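Local coordinates for protein (R)-2-hydroxyglutaryl-CoA dehydratase activating ATPase (Acidaminococcus fermentans, PDB 1HUX) that hydrolyses ATP slowly and uses it to drive electron transfer from its [4Fe-4S] cluster, activating (R)-2-hydroxyglutaryl-CoA dehydratase in glutamate fermentation, at residues 148-153 with 220-225; 142-147 with 182-187. One frame throughout, in Å; residues are numbered along the deposited sequence.

Overall arrangement
Both contacts include residues of the adenine pocket of ADP in this actin-fold ATPase (Gln220 in contact 1, Val146 and Ser147 in contact 2), though the packing of contact 2 lies well away from the nucleotide. Both are partly buried: Leu149, Ala150 and Asn221 are buried in contact 1, Leu142 and Ile187 in contact 2. Contact 1 joins helix 149-153 to the start of helix 222-232, nearer the chain's centre, by methyl, amide and ring packing. Contact 2, farther out, ties the loop after helix 132-142 to the start of helix 184-204 through a lysine bond to a helix-end carbonyl. The two touch where Val144 and Ile185 meet Leu152.

Contact 1: residues 148-153 with 220-225; sequences DLAELG and QNYGVR. With ADP (adenosine-5'-diphosphate), chain D.
Asn221 OD1 accepts from two backbone N-H groups of the helix it caps, firmly from Val224 N and weakly from Gly223 N, and packs against Ala150 CB across the contact at 3.4 Å. The straighter bond, from Val224 N at 2.9 Å from OD1, has an N-H...O angle of 160° and the donor lying above the carbonyl plane. With CG anti to the backbone N (chi1 -167°), Asn221 serves as N-cap of helix 222-232, while its ND2 rests near Leu149 CB. Ala150 CB also sits over the centre of the Tyr222 ring, 3.8 Å from the centroid and 9° off the ring normal, a CH-pi contact. The CE1 corner of that ring lies by the Ala150 carbonyl, and the hydroxyl end lies beside the Glu151 backbone and CG without a hydrogen bond to Glu151 N. The backbones come close here, with 4.5 Å between Ala150 CA and Gly223 CA, where a glycine faces the alanine. Just before the cap, Gln220 OE1 approaches N6 of ADP at 2.6 Å, and its NE2 makes a weak hydrogen bond to Gln243, another ATP-binding residue. The N-cap thus directly follows an adenine-side residue. Around the contact, Leu149 and Asn221 pack on Leu135 of helix 132-142 and His192 of helix 184-204, while Val224 reaches Met214 of strand 212-215.

Contact 2: residues 142-147 with 182-187; sequences LEVKVS and TDKIDI. With ADP (adenosine-5'-diphosphate), chain D.
Leu142 lays its CD2 methyl against CG2 of Ile187 at 4.0 Å, with the aliphatic stem of Lys184 beside it. Lys184 is extended from CG to its amine (chi2 -179°, chi3 176°, chi4 176°) and reaches across to the end of helix 132-142. There NZ donates to Leu142 O at 2.8 Å, nearly along the C=O axis. That carbonyl lies at the helix C-terminus, where Glu143 takes positive phi in a Schellman motif, so the ammonium sits where the helix dipole would probably favour a positive charge. The Glu143 carboxylate stays apart, its OE2 5.6 Å from Lys184 NZ, and could contribute only a longer-range attraction. On the other segment Asp183 is the N-cap, its OD1 accepting from Ile185 N at 2.7 Å from above the carboxylate plane. Farther along the loop, Val146 and Ser147 line the ADP pocket: Ser147 CB lies 3.5 Å from N6 of ADP, and Val146 CG1 packs by the N3 side of the adenine. The contact thus links the C-terminal end of helix 132-142 to the first turn of helix 184-204, with Leu142 and Ile187 both packed on Val174 of helix 167-179, and Val144 on helix 149-153.

Contact 1: residues 148-153 with 220-225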
ATOM      1  N   ASP A 148      -7.107  21.624  -2.049  1.00 22.79           N
ATOM      2  CA  ASP A 148      -8.353  22.081  -1.434  1.00 22.79           C
ATOM      3  C   ASP A 148      -8.614  21.310  -0.143  1.00 22.79           C
ATOM      4  O   ASP A 148      -9.283  21.811   0.774  1.00 22.79           O
ATOM      5  CB  ASP A 148      -9.509  21.876  -2.409  1.00 49.19           C
ATOM      6  CG  ASP A 148      -9.573  22.953  -3.474  1.00 49.19           C
ATOM      7  OD1 ASP A 148     -10.048  22.639  -4.585  1.00 49.19           O
ATOM      8  OD2 ASP A 148      -9.168  24.110  -3.196  1.00 49.19           O
ATOM      9  N   LEU A 149      -8.076  20.088  -0.100  1.00 16.34           N
ATOM     10  CA  LEU A 149      -8.192  19.206   1.050  1.00 16.34           C
ATOM     11  C   LEU A 149      -8.016  19.983   2.356  1.00 16.34           C
ATOM     12  O   LEU A 149      -8.880  19.951   3.233  1.00 16.34           O
ATOM     13  CB  LEU A 149      -7.151  18.091   0.957  1.00 12.41           C
ATOM     14  CG  LEU A 149      -7.555  16.803   0.217  1.00 12.41           C
ATOM     15  CD1 LEU A 149      -8.210  17.130  -1.117  1.00 12.41           C
ATOM     16  CD2 LEU A 149      -6.324  15.922   0.006  1.00 12.41           C
ATOM     17  N   ALA A 150      -6.916  20.708   2.485  1.00 19.97           N
ATOM     18  CA  ALA A 150      -6.710  21.453   3.710  1.00 19.97           C
ATOM     19  C   ALA A 150      -7.927  22.301   4.065  1.00 19.97           C
ATOM     20  O   ALA A 150      -8.476  22.187   5.168  1.00 19.97           O
ATOM     21  CB  ALA A 150      -5.472  22.330   3.596  1.00 22.91           C
ATOM     22  N   GLU A 151      -8.354  23.138   3.122  1.00 37.55           N
ATOM     23  CA  GLU A 151      -9.496  24.028   3.332  1.00 37.55           C
ATOM     24  C   GLU A 151     -10.790  23.310   3.667  1.00 37.55           C
ATOM     25  O   GLU A 151     -11.574  23.784   4.493  1.00 37.55           O
ATOM     26  CB  GLU A 151      -9.729  24.885   2.094  1.00108.23           C
ATOM     27  CG  GLU A 151      -8.604  25.836   1.796  1.00108.23           C
ATOM     28  CD  GLU A 151      -8.868  26.652   0.555  1.00108.23           C
ATOM     29  OE1 GLU A 151      -9.890  27.377   0.531  1.00108.23           O
ATOM     30  OE2 GLU A 151      -8.056  26.563  -0.392  1.00108.23           O
ATOM     31  N   LEU A 152     -11.022  22.174   3.020  1.00 34.06           N
ATOM     32  CA  LEU A 152     -12.241  21.419   3.257  1.00 34.06           C
ATOM     33  C   LEU A 152     -12.257  20.767   4.633  1.00 34.06           C
ATOM     34  O   LEU A 152     -13.157  21.033   5.447  1.00 34.06           O
ATOM     35  CB  LEU A 152     -12.422  20.363   2.165  1.00 37.37           C
ATOM     36  CG  LEU A 152     -12.766  20.978   0.804  1.00 37.37           C
ATOM     37  CD1 LEU A 152     -12.837  19.893  -0.255  1.00 37.37           C
ATOM     38  CD2 LEU A 152     -14.094  21.731   0.900  1.00 37.37           C
ATOM     39  N   GLY A 153     -11.259  19.921   4.890  1.00 27.08           N
ATOM     40  CA  GLY A 153     -11.166  19.235   6.167  1.00 27.08           C
ATOM     41  C   GLY A 153     -11.306  20.146   7.378  1.00 27.08           C
ATOM     42  O   GLY A 153     -11.704  19.697   8.453  1.00 27.08           O
ATOM     43  N   GLN A 220       2.211  22.485   2.928  1.00 38.45           N
ATOM     44  CA  GLN A 220       1.168  23.493   2.765  1.00 38.45           C
ATOM     45  C   GLN A 220      -0.148  23.069   3.396  1.00 38.45           C
ATOM     46  O   GLN A 220      -0.832  23.878   4.035  1.00 38.45           O
ATOM     47  CB  GLN A 220       0.961  23.769   1.284  1.00 69.33           C
ATOM     48  CG  GLN A 220       2.163  24.395   0.626  1.00 69.33           C
ATOM     49  CD  GLN A 220       2.128  24.235  -0.866  1.00 69.33           C
ATOM     50  OE1 GLN A 220       1.144  24.583  -1.512  1.00 69.33           O
ATOM     51  NE2 GLN A 220       3.204  23.705  -1.430  1.00 69.33           N
ATOM     52  N   ASN A 221      -0.490  21.794   3.212  1.00 14.57           N
ATOM     53  CA  ASN A 221      -1.723  21.220   3.746  1.00 14.57           C
ATOM     54  C   ASN A 221      -1.772  21.381   5.265  1.00 14.57           C
ATOM     55  O   ASN A 221      -1.310  20.514   5.997  1.00 14.57           O
ATOM     56  CB  ASN A 221      -1.801  19.737   3.376  1.00 18.94           C
ATOM     57  CG  ASN A 221      -3.186  19.144   3.619  1.00 18.94           C
ATOM     58  OD1 ASN A 221      -3.851  19.465   4.607  1.00 18.94           O
ATOM     59  ND2 ASN A 221      -3.618  18.258   2.724  1.00 18.94           N
ATOM     60  N   TYR A 222      -2.324  22.494   5.740  1.00 23.68           N
ATOM     61  CA  TYR A 222      -2.404  22.726   7.172  1.00 23.68           C
ATOM     62  C   TYR A 222      -3.362  21.744   7.831  1.00 23.68           C
ATOM     63  O   TYR A 222      -3.436  21.652   9.056  1.00 23.68           O
ATOM     64  CB  TYR A 222      -2.820  24.171   7.462  1.00 33.40           C
ATOM     65  CG  TYR A 222      -4.117  24.601   6.832  1.00 33.40           C
ATOM     66  CD1 TYR A 222      -5.339  24.185   7.352  1.00 33.40           C
ATOM     67  CD2 TYR A 222      -4.127  25.429   5.707  1.00 33.40           C
ATOM     68  CE1 TYR A 222      -6.549  24.581   6.766  1.00 33.40           C
ATOM     69  CE2 TYR A 222      -5.334  25.834   5.111  1.00 33.40           C
ATOM     70  CZ  TYR A 222      -6.542  25.402   5.651  1.00 33.40           C
ATOM     71  OH  TYR A 222      -7.747  25.764   5.086  1.00 33.40           O
ATOM     72  N   GLY A 223      -4.113  21.015   7.017  1.00 20.85           N
ATOM     73  CA  GLY A 223      -5.008  20.026   7.573  1.00 20.85           C
ATOM     74  C   GLY A 223      -4.076  18.973   8.128  1.00 20.85           C
ATOM     75  O   GLY A 223      -4.135  18.617   9.298  1.00 20.85           O
ATOM     76  N   VAL A 224      -3.188  18.499   7.270  1.00 12.61           N
ATOM     77  CA  VAL A 224      -2.216  17.498   7.646  1.00 12.61           C
ATOM     78  C   VAL A 224      -1.337  17.971   8.803  1.00 12.61           C
ATOM     79  O   VAL A 224      -1.218  17.300   9.826  1.00 12.61           O
ATOM     80  CB  VAL A 224      -1.300  17.159   6.467  1.00 10.23           C
ATOM     81  CG1 VAL A 224      -0.190  16.225   6.927  1.00 10.23           C
ATOM     82  CG2 VAL A 224      -2.120  16.542   5.330  1.00 10.23           C
ATOM     83  N   ARG A 225      -0.724  19.135   8.652  1.00 19.02           N
ATOM     84  CA  ARG A 225       0.167  19.640   9.696  1.00 19.02           C
ATOM     85  C   ARG A 225      -0.530  19.728  11.058  1.00 19.02           C
ATOM     86  O   ARG A 225       0.062  19.393  12.090  1.00 19.02           O
ATOM     87  CB  ARG A 225       0.732  21.011   9.284  1.00 34.57           C
ATOM     88  CG  ARG A 225       1.949  21.484  10.074  1.00 34.57           C
ATOM     89  CD  ARG A 225       1.606  22.736  10.838  1.00 34.57           C
ATOM     90  NE  ARG A 225       1.067  23.751   9.943  1.00 34.57           N
ATOM     91  CZ  ARG A 225       0.343  24.793  10.338  1.00 34.57           C
ATOM     92  NH1 ARG A 225       0.065  24.972  11.625  1.00 34.57           N
ATOM     93  NH2 ARG A 225      -0.117  25.651   9.440  1.00 34.57           N
TER
HETATM   94  PB  ADP D 506       9.344  15.609  -4.529  1.00 47.40           P
HETATM   95  O1B ADP D 506       9.732  15.106  -3.166  1.00 52.98           O
HETATM   96  O2B ADP D 506      10.267  16.729  -5.100  1.00 51.19           O
HETATM   97  O3B ADP D 506       9.067  14.507  -5.535  1.00 40.91           O
HETATM   98  PA  ADP D 506       7.619  17.608  -3.536  1.00 30.62           P
HETATM   99  O1A ADP D 506       7.774  18.842  -4.384  1.00 43.37           O
HETATM  100  O2A ADP D 506       8.201  17.615  -2.193  1.00 13.33           O
HETATM  101  O3A ADP D 506       8.073  16.340  -4.389  1.00 17.84           O
HETATM  102  O5' ADP D 506       6.107  17.223  -3.508  1.00 42.87           O
HETATM  103  C5' ADP D 506       5.254  18.022  -2.878  1.00 44.56           C
HETATM  104  C4' ADP D 506       3.943  17.390  -2.602  1.00 50.86           C
HETATM  105  O4' ADP D 506       3.030  18.407  -2.090  1.00 56.51           O
HETATM  106  C3' ADP D 506       3.133  16.643  -3.793  1.00 26.09           C
HETATM  107  O3' ADP D 506       2.393  15.499  -3.298  1.00 39.80           O
HETATM  108  C2' ADP D 506       2.296  17.815  -4.266  1.00 31.00           C
HETATM  109  O2' ADP D 506       1.043  17.525  -4.968  1.00 45.67           O
HETATM  110  C1' ADP D 506       1.996  18.514  -2.946  1.00 32.96           C
HETATM  111  N9  ADP D 506       1.420  19.876  -3.027  1.00 40.19           N
HETATM  112  C8  ADP D 506       1.878  20.856  -3.808  1.00 25.16           C
HETATM  113  N7  ADP D 506       1.215  21.928  -3.687  1.00 23.78           N
HETATM  114  C5  ADP D 506       0.230  21.630  -2.753  1.00 28.86           C
HETATM  115  C6  ADP D 506      -0.833  22.379  -2.144  1.00 29.58           C
HETATM  116  N6  ADP D 506      -1.090  23.682  -2.452  1.00 20.76           N
HETATM  117  N1  ADP D 506      -1.616  21.745  -1.223  1.00 26.59           N
HETATM  118  C2  ADP D 506      -1.373  20.459  -0.924  1.00 34.60           C
HETATM  119  N3  ADP D 506      -0.399  19.681  -1.435  1.00 20.60           N
HETATM  120  C4  ADP D 506       0.367  20.334  -2.347  1.00 36.76           C

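Contact 2: residues 142-147 with 182-187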
ATOM      1  N   LEU A 142     -12.517  11.249  -3.842  1.00 23.97           N
ATOM      2  CA  LEU A 142     -13.407  12.261  -3.290  1.00 23.97           C
ATOM      3  C   LEU A 142     -13.788  13.260  -4.367  1.00 23.97           C
ATOM      4  O   LEU A 142     -14.733  14.046  -4.197  1.00 23.97           O
ATOM      5  CB  LEU A 142     -12.719  13.016  -2.155  1.00 41.74           C
ATOM      6  CG  LEU A 142     -12.386  12.200  -0.907  1.00 41.74           C
ATOM      7  CD1 LEU A 142     -11.572  13.048   0.053  1.00 41.74           C
ATOM      8  CD2 LEU A 142     -13.677  11.725  -0.238  1.00 41.74           C
ATOM      9  N   GLU A 143     -13.059  13.218  -5.479  1.00 27.55           N
ATOM     10  CA  GLU A 143     -13.281  14.152  -6.568  1.00 27.55           C
ATOM     11  C   GLU A 143     -13.056  15.583  -6.083  1.00 27.55           C
ATOM     12  O   GLU A 143     -13.941  16.424  -6.175  1.00 27.55           O
ATOM     13  CB  GLU A 143     -14.696  14.003  -7.124  1.00 84.82           C
ATOM     14  CG  GLU A 143     -14.965  12.637  -7.743  1.00 84.82           C
ATOM     15  CD  GLU A 143     -16.187  12.639  -8.649  1.00 84.82           C
ATOM     16  OE1 GLU A 143     -16.125  13.268  -9.731  1.00 84.82           O
ATOM     17  OE2 GLU A 143     -17.209  12.023  -8.280  1.00 84.82           O
ATOM     18  N   VAL A 144     -11.858  15.850  -5.564  1.00 21.56           N
ATOM     19  CA  VAL A 144     -11.497  17.176  -5.058  1.00 21.56           C
ATOM     20  C   VAL A 144     -10.038  17.483  -5.441  1.00 21.56           C
ATOM     21  O   VAL A 144      -9.301  16.593  -5.878  1.00 21.56           O
ATOM     22  CB  VAL A 144     -11.617  17.227  -3.517  1.00 47.45           C
ATOM     23  CG1 VAL A 144     -11.490  18.656  -3.025  1.00 47.45           C
ATOM     24  CG2 VAL A 144     -12.937  16.614  -3.087  1.00 47.45           C
ATOM     25  N   LYS A 145      -9.632  18.742  -5.296  1.00 21.74           N
ATOM     26  CA  LYS A 145      -8.269  19.135  -5.627  1.00 21.74           C
ATOM     27  C   LYS A 145      -7.363  19.031  -4.414  1.00 21.74           C
ATOM     28  O   LYS A 145      -7.642  19.622  -3.367  1.00 21.74           O
ATOM     29  CB  LYS A 145      -8.237  20.570  -6.161  1.00 50.98           C
ATOM     30  CG  LYS A 145      -8.846  20.731  -7.538  1.00 50.98           C
ATOM     31  CD  LYS A 145      -8.547  22.109  -8.136  1.00 50.98           C
ATOM     32  CE  LYS A 145      -9.216  23.243  -7.356  1.00 50.98           C
ATOM     33  NZ  LYS A 145      -9.018  24.602  -7.968  1.00 50.98           N
ATOM     34  N   VAL A 146      -6.273  18.287  -4.573  1.00 25.85           N
ATOM     35  CA  VAL A 146      -5.301  18.088  -3.510  1.00 25.85           C
ATOM     36  C   VAL A 146      -4.991  19.368  -2.740  1.00 25.85           C
ATOM     37  O   VAL A 146      -4.687  19.316  -1.546  1.00 25.85           O
ATOM     38  CB  VAL A 146      -3.998  17.518  -4.073  1.00 15.42           C
ATOM     39  CG1 VAL A 146      -2.959  17.378  -2.971  1.00 15.42           C
ATOM     40  CG2 VAL A 146      -4.268  16.178  -4.709  1.00 15.42           C
ATOM     41  N   SER A 147      -5.071  20.515  -3.407  1.00 10.62           N
ATOM     42  CA  SER A 147      -4.791  21.787  -2.744  1.00 10.62           C
ATOM     43  C   SER A 147      -6.029  22.393  -2.078  1.00 10.62           C
ATOM     44  O   SER A 147      -6.008  23.528  -1.588  1.00 10.62           O
ATOM     45  CB  SER A 147      -4.188  22.770  -3.746  1.00 34.43           C
ATOM     46  OG  SER A 147      -4.758  22.566  -5.024  1.00 34.43           O
ATOM     47  N   THR A 182     -21.535   9.473   4.479  1.00 21.52           N
ATOM     48  CA  THR A 182     -20.688  10.322   5.308  1.00 21.52           C
ATOM     49  C   THR A 182     -20.183  11.526   4.502  1.00 21.52           C
ATOM     50  O   THR A 182     -19.749  11.377   3.352  1.00 21.52           O
ATOM     51  CB  THR A 182     -19.458   9.548   5.833  1.00 16.41           C
ATOM     52  OG1 THR A 182     -19.854   8.248   6.292  1.00 16.41           O
ATOM     53  CG2 THR A 182     -18.817  10.310   6.987  1.00 16.41           C
ATOM     54  N   ASP A 183     -20.227  12.709   5.110  1.00 24.63           N
ATOM     55  CA  ASP A 183     -19.765  13.935   4.455  1.00 24.63           C
ATOM     56  C   ASP A 183     -18.273  13.884   4.069  1.00 24.63           C
ATOM     57  O   ASP A 183     -17.459  13.311   4.801  1.00 24.63           O
ATOM     58  CB  ASP A 183     -19.996  15.124   5.381  1.00 77.90           C
ATOM     59  CG  ASP A 183     -19.817  16.455   4.678  1.00 77.90           C
ATOM     60  OD1 ASP A 183     -18.881  16.584   3.859  1.00 77.90           O
ATOM     61  OD2 ASP A 183     -20.612  17.378   4.957  1.00 77.90           O
ATOM     62  N   LYS A 184     -17.921  14.485   2.927  1.00 11.61           N
ATOM     63  CA  LYS A 184     -16.528  14.513   2.447  1.00 11.61           C
ATOM     64  C   LYS A 184     -15.647  15.281   3.425  1.00 11.61           C
ATOM     65  O   LYS A 184     -14.533  14.865   3.736  1.00 11.61           O
ATOM     66  CB  LYS A 184     -16.442  15.194   1.084  1.00 33.61           C
ATOM     67  CG  LYS A 184     -17.023  14.418  -0.075  1.00 33.61           C
ATOM     68  CD  LYS A 184     -16.841  15.212  -1.354  1.00 33.61           C
ATOM     69  CE  LYS A 184     -17.313  14.449  -2.568  1.00 33.61           C
ATOM     70  NZ  LYS A 184     -17.205  15.320  -3.772  1.00 33.61           N
ATOM     71  N   ILE A 185     -16.150  16.419   3.889  1.00 12.08           N
ATOM     72  CA  ILE A 185     -15.427  17.250   4.847  1.00 12.08           C
ATOM     73  C   ILE A 185     -14.882  16.366   5.983  1.00 12.08           C
ATOM     74  O   ILE A 185     -13.726  16.491   6.406  1.00 12.08           O
ATOM     75  CB  ILE A 185     -16.376  18.310   5.449  1.00 34.83           C
ATOM     76  CG1 ILE A 185     -17.150  19.009   4.331  1.00 34.83           C
ATOM     77  CG2 ILE A 185     -15.596  19.315   6.249  1.00 34.83           C
ATOM     78  CD1 ILE A 185     -16.276  19.609   3.263  1.00 34.83           C
ATOM     79  N   ASP A 186     -15.722  15.456   6.464  1.00 17.64           N
ATOM     80  CA  ASP A 186     -15.346  14.573   7.558  1.00 17.64           C
ATOM     81  C   ASP A 186     -14.408  13.463   7.124  1.00 17.64           C
ATOM     82  O   ASP A 186     -13.504  13.091   7.866  1.00 17.64           O
ATOM     83  CB  ASP A 186     -16.599  13.992   8.212  1.00 34.73           C
ATOM     84  CG  ASP A 186     -17.523  15.076   8.781  1.00 34.73           C
ATOM     85  OD1 ASP A 186     -17.015  16.005   9.445  1.00 34.73           O
ATOM     86  OD2 ASP A 186     -18.759  14.999   8.574  1.00 34.73           O
ATOM     87  N   ILE A 187     -14.625  12.927   5.931  1.00 11.17           N
ATOM     88  CA  ILE A 187     -13.758  11.874   5.417  1.00 11.17           C
ATOM     89  C   ILE A 187     -12.352  12.428   5.216  1.00 11.17           C
ATOM     90  O   ILE A 187     -11.358  11.729   5.411  1.00 11.17           O
ATOM     91  CB  ILE A 187     -14.246  11.338   4.051  1.00 10.23           C
ATOM     92  CG1 ILE A 187     -15.590  10.619   4.222  1.00 10.23           C
ATOM     93  CG2 ILE A 187     -13.198  10.400   3.454  1.00 10.23           C
ATOM     94  CD1 ILE A 187     -15.992   9.681   3.044  1.00 10.23           C
TER
HETATM   95  PB  ADP D 506       9.344  15.609  -4.529  1.00 47.40           P
HETATM   96  O1B ADP D 506       9.732  15.106  -3.166  1.00 52.98           O
HETATM   97  O2B ADP D 506      10.267  16.729  -5.100  1.00 51.19           O
HETATM   98  O3B ADP D 506       9.067  14.507  -5.535  1.00 40.91           O
HETATM   99  PA  ADP D 506       7.619  17.608  -3.536  1.00 30.62           P
HETATM  100  O1A ADP D 506       7.774  18.842  -4.384  1.00 43.37           O
HETATM  101  O2A ADP D 506       8.201  17.615  -2.193  1.00 13.33           O
HETATM  102  O3A ADP D 506       8.073  16.340  -4.389  1.00 17.84           O
HETATM  103  O5' ADP D 506       6.107  17.223  -3.508  1.00 42.87           O
HETATM  104  C5' ADP D 506       5.254  18.022  -2.878  1.00 44.56           C
HETATM  105  C4' ADP D 506       3.943  17.390  -2.602  1.00 50.86           C
HETATM  106  O4' ADP D 506       3.030  18.407  -2.090  1.00 56.51           O
HETATM  107  C3' ADP D 506       3.133  16.643  -3.793  1.00 26.09           C
HETATM  108  O3' ADP D 506       2.393  15.499  -3.298  1.00 39.80           O
HETATM  109  C2' ADP D 506       2.296  17.815  -4.266  1.00 31.00           C
HETATM  110  O2' ADP D 506       1.043  17.525  -4.968  1.00 45.67           O
HETATM  111  C1' ADP D 506       1.996  18.514  -2.946  1.00 32.96           C
HETATM  112  N9  ADP D 506       1.420  19.876  -3.027  1.00 40.19           N
HETATM  113  C8  ADP D 506       1.878  20.856  -3.808  1.00 25.16           C
HETATM  114  N7  ADP D 506       1.215  21.928  -3.687  1.00 23.78           N
HETATM  115  C5  ADP D 506       0.230  21.630  -2.753  1.00 28.86           C
HETATM  116  C6  ADP D 506      -0.833  22.379  -2.144  1.00 29.58           C
HETATM  117  N6  ADP D 506      -1.090  23.682  -2.452  1.00 20.76           N
HETATM  118  N1  ADP D 506      -1.616  21.745  -1.223  1.00 26.59           N
HETATM  119  C2  ADP D 506      -1.373  20.459  -0.924  1.00 34.60           C
HETATM  120  N3  ADP D 506      -0.399  19.681  -1.435  1.00 20.60           N
HETATM  121  C4  ADP D 506       0.367  20.334  -2.347  1.00 36.76           C